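PDB 1ULZ: pyruvate carboxylase n-terminal domain from Aquifex aeolicus, which forms the biotin carboxylase subunit of pyruvate carboxylase, here a pair of chains each built around an ATP-grasp domain. Local coordinates for residues G214-N219 with I312-G317; N219-G224 with E318-K323; Y268-M273 with T290-E295; M301-D306 with E325-N330. The protein carries 1 engineered substitution. All blocks are in the same frame, centred on the assembly; numbering follows the deposited sequence.

Contact 1 (G214-N219 with I312-G317); sequences GDKHGN and IKIAAG
Ile-314, near the end of helix 307-315, packs against Gly-214 and Asp-215 at the turn of the beta hairpin formed by strands 206-214 and 220-232 of the ATP-grasp domain. This is the tight, buried part of the contact. CG1 of Ile-314 lies anti to the carbonyl carbon (chi1 -72°) and leads CD1 to 3.2 Å from Gly-214 O, while its CG2 sits 3.7 Å from Asp-215 CA. The turn is held from within by Asp-215: its OD2 accepts from His-217 N, closing an Asx turn, and, over the opposite face of the carboxylate, from Asn-219 N. OD1 is taken by Leu-320 N.

The solvent side is looser, bridged by a water and by one direct hydrogen bond. Lys-216 slants past Ile-314 with 4.2 Å between CG of the lysine and CG2 of the isoleucine, and the water accepts from Lys-216 N and donates to Ile-314 O at 2.8 Å. Gly-317 ends the helix in a Schellman motif. There the exposed ring of His-217 meets the glycine carbonyl edge-on: NE2 donates to Gly-317 O over 2.9 Å in a nearly straight bond (172°), with the oxygen in the ring plane but the nitrogen above the carbonyl plane.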
loop_
_atom_site.group_PDB
_atom_site.type_symbol
_atom_site.label_atom_id
_atom_site.label_comp_id
_atom_site.label_asym_id
_atom_site.label_seq_id
_atom_site.Cartn_x
_atom_site.Cartn_y
_atom_site.Cartn_z
ATOM N N GLY A 214 -21.564 5.205 -10.527
ATOM C CA GLY A 214 -22.181 6.267 -11.299
ATOM C C GLY A 214 -22.550 7.455 -10.436
ATOM O O GLY A 214 -22.814 7.301 -9.248
ATOM N N ASP A 215 -22.556 8.645 -11.022
ATOM C CA ASP A 215 -22.924 9.836 -10.269
ATOM C C ASP A 215 -24.423 10.072 -10.458
ATOM O O ASP A 215 -25.085 9.316 -11.175
ATOM C CB ASP A 215 -22.096 11.042 -10.728
ATOM C CG ASP A 215 -22.342 11.423 -12.182
ATOM O OD1 ASP A 215 -21.506 12.169 -12.737
ATOM O OD2 ASP A 215 -23.363 11.001 -12.767
ATOM N N LYS A 216 -24.972 11.094 -9.814
ATOM C CA LYS A 216 -26.403 11.358 -9.938
ATOM C C LYS A 216 -26.715 12.207 -11.168
ATOM O O LYS A 216 -27.776 12.820 -11.263
ATOM C CB LYS A 216 -26.917 12.052 -8.670
ATOM C CG LYS A 216 -26.469 11.359 -7.381
ATOM C CD LYS A 216 -27.519 11.416 -6.270
ATOM C CE LYS A 216 -27.743 12.817 -5.747
ATOM N NZ LYS A 216 -28.933 12.859 -4.830
ATOM N N HIS A 217 -25.797 12.213 -12.127
ATOM C CA HIS A 217 -25.966 13.016 -13.328
ATOM C C HIS A 217 -25.902 12.218 -14.616
ATOM O O HIS A 217 -25.637 12.784 -15.668
ATOM C CB HIS A 217 -24.899 14.113 -13.367
ATOM C CG HIS A 217 -24.857 14.955 -12.130
ATOM N ND1 HIS A 217 -25.858 15.842 -11.797
ATOM C CD2 HIS A 217 -23.953 15.012 -11.122
ATOM C CE1 HIS A 217 -25.574 16.409 -10.638
ATOM N NE2 HIS A 217 -24.425 15.922 -10.207
ATOM N N GLY A 218 -26.115 10.909 -14.539
ATOM C CA GLY A 218 -26.087 10.106 -15.747
ATOM C C GLY A 218 -24.776 9.445 -16.136
ATOM O O GLY A 218 -24.769 8.574 -17.005
ATOM N N ASN A 219 -23.659 9.842 -15.535
ATOM C CA ASN A 219 -22.407 9.190 -15.899
ATOM C C ASN A 219 -22.249 7.936 -15.052
ATOM O O ASN A 219 -22.141 8.005 -13.826
ATOM C CB ASN A 219 -21.204 10.128 -15.709
ATOM C CG ASN A 219 -19.876 9.487 -16.153
ATOM O OD1 ASN A 219 -19.790 8.863 -17.220
ATOM N ND2 ASN A 219 -18.836 9.648 -15.334
ATOM N N ILE A 312 -18.976 8.931 -1.356
ATOM C CA ILE A 312 -19.314 10.129 -0.600
ATOM C C ILE A 312 -19.436 11.364 -1.485
ATOM O O ILE A 312 -20.379 12.140 -1.337
ATOM C CB ILE A 312 -18.283 10.377 0.520
ATOM C CG1 ILE A 312 -18.226 9.142 1.437
ATOM C CG2 ILE A 312 -18.682 11.595 1.331
ATOM C CD1 ILE A 312 -17.024 9.088 2.352
ATOM N N LYS A 313 -18.494 11.543 -2.405
ATOM C CA LYS A 313 -18.541 12.686 -3.311
ATOM C C LYS A 313 -19.818 12.627 -4.150
ATOM O O LYS A 313 -20.480 13.638 -4.361
ATOM C CB LYS A 313 -17.316 12.692 -4.232
ATOM C CG LYS A 313 -16.003 12.932 -3.506
ATOM C CD LYS A 313 -14.816 12.986 -4.458
ATOM C CE LYS A 313 -13.553 13.387 -3.693
ATOM N NZ LYS A 313 -12.306 13.376 -4.526
ATOM N N ILE A 314 -20.164 11.432 -4.617
ATOM C CA ILE A 314 -21.360 11.258 -5.434
ATOM C C ILE A 314 -22.624 11.543 -4.635
ATOM O O ILE A 314 -23.534 12.216 -5.119
ATOM C CB ILE A 314 -21.421 9.839 -6.021
ATOM C CG1 ILE A 314 -20.368 9.707 -7.123
ATOM C CG2 ILE A 314 -22.818 9.543 -6.555
ATOM C CD1 ILE A 314 -20.176 8.301 -7.650
ATOM N N ALA A 315 -22.675 11.043 -3.405
ATOM C CA ALA A 315 -23.830 11.271 -2.548
ATOM C C ALA A 315 -23.969 12.772 -2.278
ATOM O O ALA A 315 -25.067 13.272 -2.056
ATOM C CB ALA A 315 -23.673 10.505 -1.230
ATOM N N ALA A 316 -22.844 13.481 -2.303
ATOM C CA ALA A 316 -22.840 14.920 -2.062
ATOM C C ALA A 316 -23.357 15.663 -3.292
ATOM O O ALA A 316 -23.585 16.869 -3.245
ATOM C CB ALA A 316 -21.433 15.394 -1.721
ATOM N N GLY A 317 -23.525 14.938 -4.394
ATOM C CA GLY A 317 -24.023 15.553 -5.612
ATOM C C GLY A 317 -22.938 15.867 -6.616
ATOM O O GLY A 317 -23.205 16.421 -7.675
HETATM O O HOH W 1 -23.562 12.696 -7.911
#

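Contact 2 (N219-G224 with E318-K323); sequences NVIHLG and EPLTIK
Ile-221 overlaps Leu-320 and Ile-322 with CG1 and CD1 of its side chain, so that the large antiparallel sheet, whose strand 220-232 lies in the ATP-grasp region, is covered here by the irregular connection that follows helix 307-315. With CG1 in the crowded position between the backbone N and the carbonyl carbon (chi1 65°), Ile-221 meets Leu-320 tip to tip, CD1 of the first being 3.7 Å from CD2 of the second. Against Ile-322 it lies at about a right angle, its CD1 3.7 Å from CG2 of that residue. Trp-310 of helix 307-315 also touches both Leu-320 and Ile-322, extending this apolar cluster to the helix. Val-220, pointing away from the connection, packs on helix 248-264, so the strand is sandwiched between two layers.

Just before the strand, the amide of Asn-219 provides the polar half of the contact. Its ND2 reaches two carbonyls of the connection, while Leu-320 lies alongside with CB 3.6 Å from ND2. The bond from ND2 to Leu-320 O is weak and strongly bent (124°). The other, from ND2 to Ile-322 O, is 3.0 Å long and much straighter (168°), with the acceptor in the amide plane. The same Ile-322 O is also approached by the second branch of Ile-221, whose CG2 rests 3.5 Å from it.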
loop_
_atom_site.group_PDB
_atom_site.type_symbol
_atom_site.label_atom_id
_atom_site.label_comp_id
_atom_site.label_asym_id
_atom_site.label_seq_id
_atom_site.Cartn_x
_atom_site.Cartn_y
_atom_site.Cartn_z
ATOM N N ASN A 219 -23.659 9.842 -15.535
ATOM C CA ASN A 219 -22.407 9.190 -15.899
ATOM C C ASN A 219 -22.249 7.936 -15.052
ATOM O O ASN A 219 -22.141 8.005 -13.826
ATOM C CB ASN A 219 -21.204 10.128 -15.709
ATOM C CG ASN A 219 -19.876 9.487 -16.153
ATOM O OD1 ASN A 219 -19.790 8.863 -17.220
ATOM N ND2 ASN A 219 -18.836 9.648 -15.334
ATOM N N VAL A 220 -22.274 6.786 -15.715
ATOM C CA VAL A 220 -22.121 5.507 -15.037
ATOM C C VAL A 220 -20.995 4.744 -15.719
ATOM O O VAL A 220 -21.025 4.525 -16.928
ATOM C CB VAL A 220 -23.419 4.660 -15.098
ATOM C CG1 VAL A 220 -23.211 3.335 -14.368
ATOM C CG2 VAL A 220 -24.576 5.424 -14.476
ATOM N N ILE A 221 -19.989 4.362 -14.944
ATOM C CA ILE A 221 -18.866 3.625 -15.493
ATOM C C ILE A 221 -18.671 2.321 -14.731
ATOM O O ILE A 221 -19.257 2.120 -13.670
ATOM C CB ILE A 221 -17.570 4.451 -15.403
ATOM C CG1 ILE A 221 -17.194 4.672 -13.937
ATOM C CG2 ILE A 221 -17.763 5.803 -16.091
ATOM C CD1 ILE A 221 -15.919 5.472 -13.748
ATOM N N HIS A 222 -17.864 1.423 -15.283
ATOM C CA HIS A 222 -17.585 0.169 -14.603
ATOM C C HIS A 222 -16.084 0.158 -14.314
ATOM O O HIS A 222 -15.300 0.774 -15.049
ATOM C CB HIS A 222 -17.986 -1.029 -15.479
ATOM C CG HIS A 222 -17.081 -1.260 -16.649
ATOM N ND1 HIS A 222 -15.901 -1.967 -16.549
ATOM C CD2 HIS A 222 -17.170 -0.857 -17.939
ATOM C CE1 HIS A 222 -15.302 -1.986 -17.727
ATOM N NE2 HIS A 222 -16.051 -1.320 -18.588
ATOM N N LEU A 223 -15.685 -0.502 -13.233
ATOM C CA LEU A 223 -14.270 -0.576 -12.894
ATOM C C LEU A 223 -13.788 -2.011 -13.066
ATOM O O LEU A 223 -13.121 -2.568 -12.193
ATOM C CB LEU A 223 -14.018 -0.106 -11.455
ATOM C CG LEU A 223 -14.438 1.320 -11.062
ATOM C CD1 LEU A 223 -13.644 1.744 -9.833
ATOM C CD2 LEU A 223 -14.187 2.295 -12.194
ATOM N N GLY A 224 -14.144 -2.611 -14.194
ATOM C CA GLY A 224 -13.717 -3.971 -14.463
ATOM C C GLY A 224 -14.382 -5.024 -13.601
ATOM O O GLY A 224 -15.298 -4.732 -12.827
ATOM N N GLU A 318 -21.706 15.506 -6.293
ATOM C CA GLU A 318 -20.600 15.770 -7.193
ATOM C C GLU A 318 -20.660 14.912 -8.450
ATOM O O GLU A 318 -21.203 13.807 -8.443
ATOM C CB GLU A 318 -19.273 15.538 -6.471
ATOM C CG GLU A 318 -18.982 16.569 -5.395
ATOM C CD GLU A 318 -17.540 16.522 -4.924
ATOM O OE1 GLU A 318 -16.642 16.335 -5.778
ATOM O OE2 GLU A 318 -17.306 16.686 -3.707
ATOM N N PRO A 319 -20.118 15.427 -9.560
ATOM C CA PRO A 319 -20.112 14.691 -10.818
ATOM C C PRO A 319 -18.923 13.738 -10.851
ATOM O O PRO A 319 -17.833 14.082 -10.383
ATOM C CB PRO A 319 -19.977 15.801 -11.852
ATOM C CG PRO A 319 -19.053 16.752 -11.168
ATOM C CD PRO A 319 -19.612 16.798 -9.751
ATOM N N LEU A 320 -19.145 12.540 -11.384
ATOM C CA LEU A 320 -18.082 11.550 -11.509
ATOM C C LEU A 320 -17.207 12.022 -12.670
ATOM O O LEU A 320 -17.576 11.881 -13.829
ATOM C CB LEU A 320 -18.676 10.171 -11.812
ATOM C CG LEU A 320 -17.690 9.014 -12.017
ATOM C CD1 LEU A 320 -16.734 8.916 -10.829
ATOM C CD2 LEU A 320 -18.465 7.719 -12.193
ATOM N N THR A 321 -16.047 12.585 -12.359
ATOM C CA THR A 321 -15.168 13.105 -13.400
ATOM C C THR A 321 -14.260 12.072 -14.056
ATOM O O THR A 321 -13.116 12.366 -14.388
ATOM C CB THR A 321 -14.301 14.249 -12.853
ATOM O OG1 THR A 321 -13.514 13.768 -11.759
ATOM C CG2 THR A 321 -15.189 15.407 -12.377
ATOM N N ILE A 322 -14.776 10.865 -14.246
ATOM C CA ILE A 322 -14.015 9.792 -14.881
ATOM C C ILE A 322 -14.824 9.220 -16.039
ATOM O O ILE A 322 -15.956 8.786 -15.844
ATOM C CB ILE A 322 -13.734 8.630 -13.904
ATOM C CG1 ILE A 322 -12.981 9.134 -12.672
ATOM C CG2 ILE A 322 -12.928 7.550 -14.611
ATOM C CD1 ILE A 322 -12.668 8.029 -11.660
ATOM N N LYS A 323 -14.254 9.228 -17.239
ATOM C CA LYS A 323 -14.945 8.671 -18.400
ATOM C C LYS A 323 -14.533 7.204 -18.498
ATOM O O LYS A 323 -13.458 6.838 -18.034
ATOM C CB LYS A 323 -14.529 9.404 -19.680
ATOM C CG LYS A 323 -14.833 10.898 -19.711
ATOM C CD LYS A 323 -14.356 11.503 -21.042
ATOM C CE LYS A 323 -14.507 13.025 -21.078
ATOM N NZ LYS A 323 -13.649 13.705 -20.056
#

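Contact 3 (Y268-M273 with T290-E295); sequences YNAGTM and TRIQVE
The chain from Thr-290 to Gln-293 runs nearly perpendicular to Ala-270-Thr-272 of strand 269-277, the two directions differing by 83°, and comes nearest at Gly-271, whose CA is 4.8 Å from that of Thr-290. Here the backbones pack directly: Gly-271 CA lies 3.9 Å from Arg-291 O. One residue before the crossing Ala-270 points its methyl at Ile-292, a loose apolar touch of 4.5 Å between CB and CD1.

One residue after it, on the same face of the strand, Thr-272 meets Gln-293 at about a right angle. CG of Gln-293 is anti to the backbone N (chi1 -161°) and the chain bends at chi2 (88°), which lays the amide across the threonine: OG1 of Thr-272 donates a weak bond of 3.4 Å to OE1 of Gln-293, and CG2 of Thr-272 is 3.5 Å from NE2 of Gln-293. The principal partner of OE1 is Asn-289 ND2, so the threonine adds only a second, weaker hold. Arg-291 turns away from the strand; its NH1 donates to Ile-292 O over 3.0 Å, and its NE forms a salt bridge with Glu-86. Beyond the crossing, Glu-295 is paired with Lys-236 and Arg-337. This largely buried connection, which leaves edge strand 283-289 and crosses its antiparallel neighbour, belongs to the ATP-grasp fold, whose antiparallel sheet lines the active-site cleft in relatives and probably here.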
loop_
_atom_site.group_PDB
_atom_site.type_symbol
_atom_site.label_atom_id
_atom_site.label_comp_id
_atom_site.label_asym_id
_atom_site.label_seq_id
_atom_site.Cartn_x
_atom_site.Cartn_y
_atom_site.Cartn_z
ATOM N N TYR A 268 -27.159 4.804 -9.325
ATOM C CA TYR A 268 -26.048 5.709 -9.064
ATOM C C TYR A 268 -25.318 5.285 -7.792
ATOM O O TYR A 268 -25.855 4.531 -6.981
ATOM C CB TYR A 268 -26.487 7.180 -9.013
ATOM C CG TYR A 268 -27.620 7.536 -8.088
ATOM C CD1 TYR A 268 -27.459 7.515 -6.707
ATOM C CD2 TYR A 268 -28.836 7.968 -8.600
ATOM C CE1 TYR A 268 -28.478 7.923 -5.861
ATOM C CE2 TYR A 268 -29.858 8.381 -7.763
ATOM C CZ TYR A 268 -29.675 8.358 -6.396
ATOM O OH TYR A 268 -30.691 8.780 -5.567
ATOM N N ASN A 269 -24.088 5.759 -7.650
ATOM C CA ASN A 269 -23.207 5.428 -6.537
ATOM C C ASN A 269 -22.633 4.039 -6.820
ATOM O O ASN A 269 -22.708 3.566 -7.953
ATOM C CB ASN A 269 -23.937 5.457 -5.186
ATOM C CG ASN A 269 -23.011 5.876 -4.037
ATOM O OD1 ASN A 269 -22.025 5.194 -3.734
ATOM N ND2 ASN A 269 -23.317 7.008 -3.407
ATOM N N ALA A 270 -22.068 3.386 -5.806
ATOM C CA ALA A 270 -21.445 2.073 -5.990
ATOM C C ALA A 270 -22.380 0.867 -6.035
ATOM O O ALA A 270 -23.375 0.799 -5.311
ATOM C CB ALA A 270 -20.377 1.852 -4.916
ATOM N N GLY A 271 -22.032 -0.093 -6.887
ATOM C CA GLY A 271 -22.819 -1.304 -7.023
ATOM C C GLY A 271 -22.020 -2.419 -7.674
ATOM O O GLY A 271 -21.012 -2.169 -8.339
ATOM N N THR A 272 -22.467 -3.657 -7.480
ATOM C CA THR A 272 -21.794 -4.814 -8.057
ATOM C C THR A 272 -22.784 -5.766 -8.712
ATOM O O THR A 272 -23.773 -6.161 -8.096
ATOM C CB THR A 272 -21.015 -5.599 -6.983
ATOM O OG1 THR A 272 -19.998 -4.762 -6.422
ATOM C CG2 THR A 272 -20.362 -6.834 -7.587
ATOM N N MET A 273 -22.531 -6.117 -9.970
ATOM C CA MET A 273 -23.392 -7.060 -10.676
ATOM C C MET A 273 -22.649 -8.393 -10.698
ATOM O O MET A 273 -21.568 -8.506 -11.284
ATOM C CB MET A 273 -23.682 -6.597 -12.111
ATOM C CG MET A 273 -24.520 -5.317 -12.219
ATOM S SD MET A 273 -25.628 -5.311 -13.689
ATOM C CE MET A 273 -24.500 -5.484 -14.980
ATOM N N THR A 290 -26.527 -3.811 -4.183
ATOM C CA THR A 290 -26.639 -2.363 -4.299
ATOM C C THR A 290 -25.938 -1.695 -3.125
ATOM O O THR A 290 -26.565 -0.993 -2.329
ATOM C CB THR A 290 -28.114 -1.947 -4.306
ATOM O OG1 THR A 290 -28.742 -2.434 -3.117
ATOM C CG2 THR A 290 -28.827 -2.527 -5.529
ATOM N N ARG A 291 -24.629 -1.907 -3.038
ATOM C CA ARG A 291 -23.831 -1.375 -1.939
ATOM C C ARG A 291 -22.351 -1.550 -2.246
ATOM O O ARG A 291 -21.987 -2.122 -3.274
ATOM C CB ARG A 291 -24.144 -2.161 -0.671
ATOM C CG ARG A 291 -23.902 -3.662 -0.843
ATOM C CD ARG A 291 -23.902 -4.413 0.482
ATOM N NE ARG A 291 -23.942 -5.864 0.304
ATOM C CZ ARG A 291 -22.894 -6.637 0.020
ATOM N NH1 ARG A 291 -21.682 -6.118 -0.123
ATOM N NH2 ARG A 291 -23.068 -7.943 -0.127
ATOM N N ILE A 292 -21.504 -1.060 -1.342
ATOM C CA ILE A 292 -20.063 -1.207 -1.498
ATOM C C ILE A 292 -19.776 -2.700 -1.312
ATOM O O ILE A 292 -20.464 -3.386 -0.550
ATOM C CB ILE A 292 -19.280 -0.383 -0.427
ATOM C CG1 ILE A 292 -17.776 -0.444 -0.710
ATOM C CG2 ILE A 292 -19.549 -0.930 0.972
ATOM C CD1 ILE A 292 -17.372 0.163 -2.032
ATOM N N GLN A 293 -18.774 -3.211 -2.009
ATOM C CA GLN A 293 -18.443 -4.629 -1.897
ATOM C C GLN A 293 -17.325 -4.858 -0.883
ATOM O O GLN A 293 -16.420 -4.031 -0.750
ATOM C CB GLN A 293 -17.996 -5.177 -3.251
ATOM C CG GLN A 293 -18.086 -6.682 -3.342
ATOM C CD GLN A 293 -19.452 -7.141 -3.810
ATOM O OE1 GLN A 293 -20.472 -6.509 -3.512
ATOM N NE2 GLN A 293 -19.482 -8.249 -4.541
ATOM N N VAL A 294 -17.383 -5.981 -0.175
ATOM C CA VAL A 294 -16.349 -6.295 0.800
ATOM C C VAL A 294 -14.992 -6.289 0.109
ATOM O O VAL A 294 -14.036 -5.685 0.599
ATOM C CB VAL A 294 -16.543 -7.694 1.435
ATOM C CG1 VAL A 294 -15.410 -7.976 2.416
ATOM C CG2 VAL A 294 -17.884 -7.772 2.148
ATOM N N GLU A 295 -14.920 -6.948 -1.042
ATOM C CA GLU A 295 -13.670 -7.050 -1.781
ATOM C C GLU A 295 -13.354 -5.913 -2.760
ATOM O O GLU A 295 -12.576 -6.097 -3.697
ATOM C CB GLU A 295 -13.601 -8.406 -2.508
ATOM C CG GLU A 295 -14.737 -8.711 -3.494
ATOM C CD GLU A 295 -15.981 -9.330 -2.844
ATOM O OE1 GLU A 295 -16.574 -10.236 -3.462
ATOM O OE2 GLU A 295 -16.375 -8.921 -1.734
#

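Contact 4 (M301-D306 with E325-N330); sequences MVTGID and EDVKFN
Val-302 and Thr-303, at the C-terminal end of helix 296-303 in the ATP-grasp region, meet the extended segment Val-327-Asn-330, the connection entering strand 332-339 of the large antiparallel sheet; Gly-304, at positive phi, is where the chain leaves the helix. Backbone polar contacts come first. Asn-330 N donates to Val-302 O over 2.9 Å in an almost straight bond (172°), so a carbonyl at the helix end is satisfied by the passing segment. Two CA-H...O contacts flank it: Phe-329 CA lies 3.4 Å from the same Val-302 O, and Thr-303 CA is equally far, 3.4 Å, from Lys-328 O. A water adds an indirect link, accepting from Lys-328 N at 2.8 Å and donating to Thr-303 O. Within the connection, Lys-328 NZ curls back to Glu-325 O. Further along the first segment, Asp-306 caps the next helix, 307-315, through Lys-309 N, and packs on Phe-363 of the second subunit.

The side-chain packing mixes carbon-oxygen and carbon-carbon contacts. CB of Val-302 rests 3.7 Å from Asn-330 O, a carbonyl that also accepts from Trp-391 NE1; Val-302 itself packs on Trp-391, joining the helix end to strand 384-392. Thr-303 keeps OG1 in the position between N and carbonyl carbon (chi1 65°), where it bonds Ser-299 O, and this turns CG2 toward the other segment. The apolar contact is made there: the ring of Phe-329, in cation-pi contact with Arg-251, lies side by side with Thr-303, pointing the same way, and its CE1 comes within 3.7 Å of Thr-303 CG2.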
loop_
_atom_site.group_PDB
_atom_site.type_symbol
_atom_site.label_atom_id
_atom_site.label_comp_id
_atom_site.label_asym_id
_atom_site.label_seq_id
_atom_site.Cartn_x
_atom_site.Cartn_y
_atom_site.Cartn_z
ATOM N N MET A 301 -6.954 -1.323 -6.503
ATOM C CA MET A 301 -5.535 -1.543 -6.779
ATOM C C MET A 301 -5.194 -1.564 -8.271
ATOM O O MET A 301 -4.176 -1.018 -8.681
ATOM C CB MET A 301 -5.057 -2.865 -6.174
ATOM C CG MET A 301 -5.420 -3.099 -4.720
ATOM S SD MET A 301 -4.589 -1.990 -3.599
ATOM C CE MET A 301 -2.976 -2.779 -3.488
ATOM N N VAL A 302 -6.030 -2.209 -9.079
ATOM C CA VAL A 302 -5.751 -2.299 -10.508
ATOM C C VAL A 302 -6.267 -1.139 -11.371
ATOM O O VAL A 302 -5.890 -1.029 -12.535
ATOM C CB VAL A 302 -6.263 -3.641 -11.078
ATOM C CG1 VAL A 302 -5.578 -4.788 -10.359
ATOM C CG2 VAL A 302 -7.772 -3.751 -10.912
ATOM N N THR A 303 -7.116 -0.280 -10.812
ATOM C CA THR A 303 -7.624 0.871 -11.563
ATOM C C THR A 303 -7.144 2.185 -10.946
ATOM O O THR A 303 -7.171 3.227 -11.592
ATOM C CB THR A 303 -9.159 0.929 -11.599
ATOM O OG1 THR A 303 -9.654 1.144 -10.273
ATOM C CG2 THR A 303 -9.732 -0.355 -12.179
ATOM N N GLY A 304 -6.714 2.127 -9.692
ATOM C CA GLY A 304 -6.232 3.322 -9.020
ATOM C C GLY A 304 -7.329 4.311 -8.679
ATOM O O GLY A 304 -7.063 5.499 -8.500
ATOM N N ILE A 305 -8.560 3.819 -8.581
ATOM C CA ILE A 305 -9.713 4.656 -8.261
ATOM C C ILE A 305 -10.246 4.346 -6.852
ATOM O O ILE A 305 -10.531 3.194 -6.521
ATOM C CB ILE A 305 -10.839 4.446 -9.304
ATOM C CG1 ILE A 305 -10.304 4.773 -10.708
ATOM C CG2 ILE A 305 -12.044 5.312 -8.954
ATOM C CD1 ILE A 305 -11.266 4.445 -11.841
ATOM N N ASP A 306 -10.370 5.382 -6.029
ATOM C CA ASP A 306 -10.858 5.236 -4.661
ATOM C C ASP A 306 -12.392 5.195 -4.681
ATOM O O ASP A 306 -13.070 6.226 -4.781
ATOM C CB ASP A 306 -10.332 6.404 -3.818
ATOM C CG ASP A 306 -10.652 6.262 -2.337
ATOM O OD1 ASP A 306 -9.865 6.779 -1.517
ATOM O OD2 ASP A 306 -11.691 5.657 -1.994
ATOM N N GLU A 325 -13.351 5.531 -20.851
ATOM C CA GLU A 325 -12.087 5.384 -21.555
ATOM C C GLU A 325 -10.896 5.654 -20.648
ATOM O O GLU A 325 -9.785 5.224 -20.949
ATOM C CB GLU A 325 -12.044 6.329 -22.752
ATOM C CG GLU A 325 -12.079 7.790 -22.354
ATOM C CD GLU A 325 -12.386 8.697 -23.520
ATOM O OE1 GLU A 325 -11.540 8.800 -24.436
ATOM O OE2 GLU A 325 -13.481 9.301 -23.524
ATOM N N ASP A 326 -11.116 6.367 -19.545
ATOM C CA ASP A 326 -10.022 6.663 -18.615
ATOM C C ASP A 326 -9.749 5.489 -17.666
ATOM O O ASP A 326 -8.731 5.472 -16.972
ATOM C CB ASP A 326 -10.332 7.901 -17.752
ATOM C CG ASP A 326 -10.664 9.143 -18.574
ATOM O OD1 ASP A 326 -10.043 9.362 -19.641
ATOM O OD2 ASP A 326 -11.546 9.917 -18.133
ATOM N N VAL A 327 -10.657 4.519 -17.628
ATOM C CA VAL A 327 -10.503 3.367 -16.740
ATOM C C VAL A 327 -9.503 2.359 -17.286
ATOM O O VAL A 327 -9.798 1.640 -18.237
ATOM C CB VAL A 327 -11.859 2.638 -16.509
ATOM C CG1 VAL A 327 -11.690 1.550 -15.456
ATOM C CG2 VAL A 327 -12.931 3.636 -16.075
ATOM N N LYS A 328 -8.321 2.313 -16.678
ATOM C CA LYS A 328 -7.275 1.390 -17.103
ATOM C C LYS A 328 -7.098 0.252 -16.101
ATOM O O LYS A 328 -7.435 0.382 -14.923
ATOM C CB LYS A 328 -5.941 2.125 -17.263
ATOM C CG LYS A 328 -5.987 3.323 -18.196
ATOM C CD LYS A 328 -6.444 2.942 -19.594
ATOM C CE LYS A 328 -6.356 4.147 -20.521
ATOM N NZ LYS A 328 -7.008 3.895 -21.843
ATOM N N PHE A 329 -6.554 -0.862 -16.579
ATOM C CA PHE A 329 -6.336 -2.038 -15.746
ATOM C C PHE A 329 -4.860 -2.385 -15.762
ATOM O O PHE A 329 -4.335 -2.911 -16.744
ATOM C CB PHE A 329 -7.192 -3.187 -16.270
ATOM C CG PHE A 329 -8.662 -2.880 -16.257
ATOM C CD1 PHE A 329 -9.375 -2.892 -15.068
ATOM C CD2 PHE A 329 -9.314 -2.493 -17.419
ATOM C CE1 PHE A 329 -10.713 -2.520 -15.037
ATOM C CE2 PHE A 329 -10.649 -2.120 -17.395
ATOM C CZ PHE A 329 -11.347 -2.131 -16.202
ATOM N N ASN A 330 -4.201 -2.084 -14.650
ATOM C CA ASN A 330 -2.771 -2.295 -14.502
ATOM C C ASN A 330 -2.416 -3.375 -13.473
ATOM O O ASN A 330 -2.740 -3.258 -12.291
ATOM C CB ASN A 330 -2.126 -0.951 -14.132
ATOM C CG ASN A 330 -0.654 -1.072 -13.803
ATOM O OD1 ASN A 330 0.110 -1.713 -14.528
ATOM N ND2 ASN A 330 -0.242 -0.439 -12.709
HETATM O O HOH W 2 -7.526 3.764 -14.436
#

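In the fold
From the N terminus, the hairpin turn 214-219 and the strand start 219-224 come first, sharing Asn-219. Their partners lie about ninety residues on: contact 1 closes at 312-317 and contact 2 directly after it at 318-323, so the two cross and touch, their centres about 9 Å apart. Nested inside both loops, contact 3 closes the loop around hairpin 269-277/283-289 and meets contact 1 where Asn-269 borders Gly-214. Contact 4 opens after contact 3 has closed, crosses contacts 1 and 2, and touches contact 2 where Phe-329 packs on Gly-224. Together they tie the large antiparallel sheet to helices 296-303 and 307-315 and to the segment entering strand 332-339.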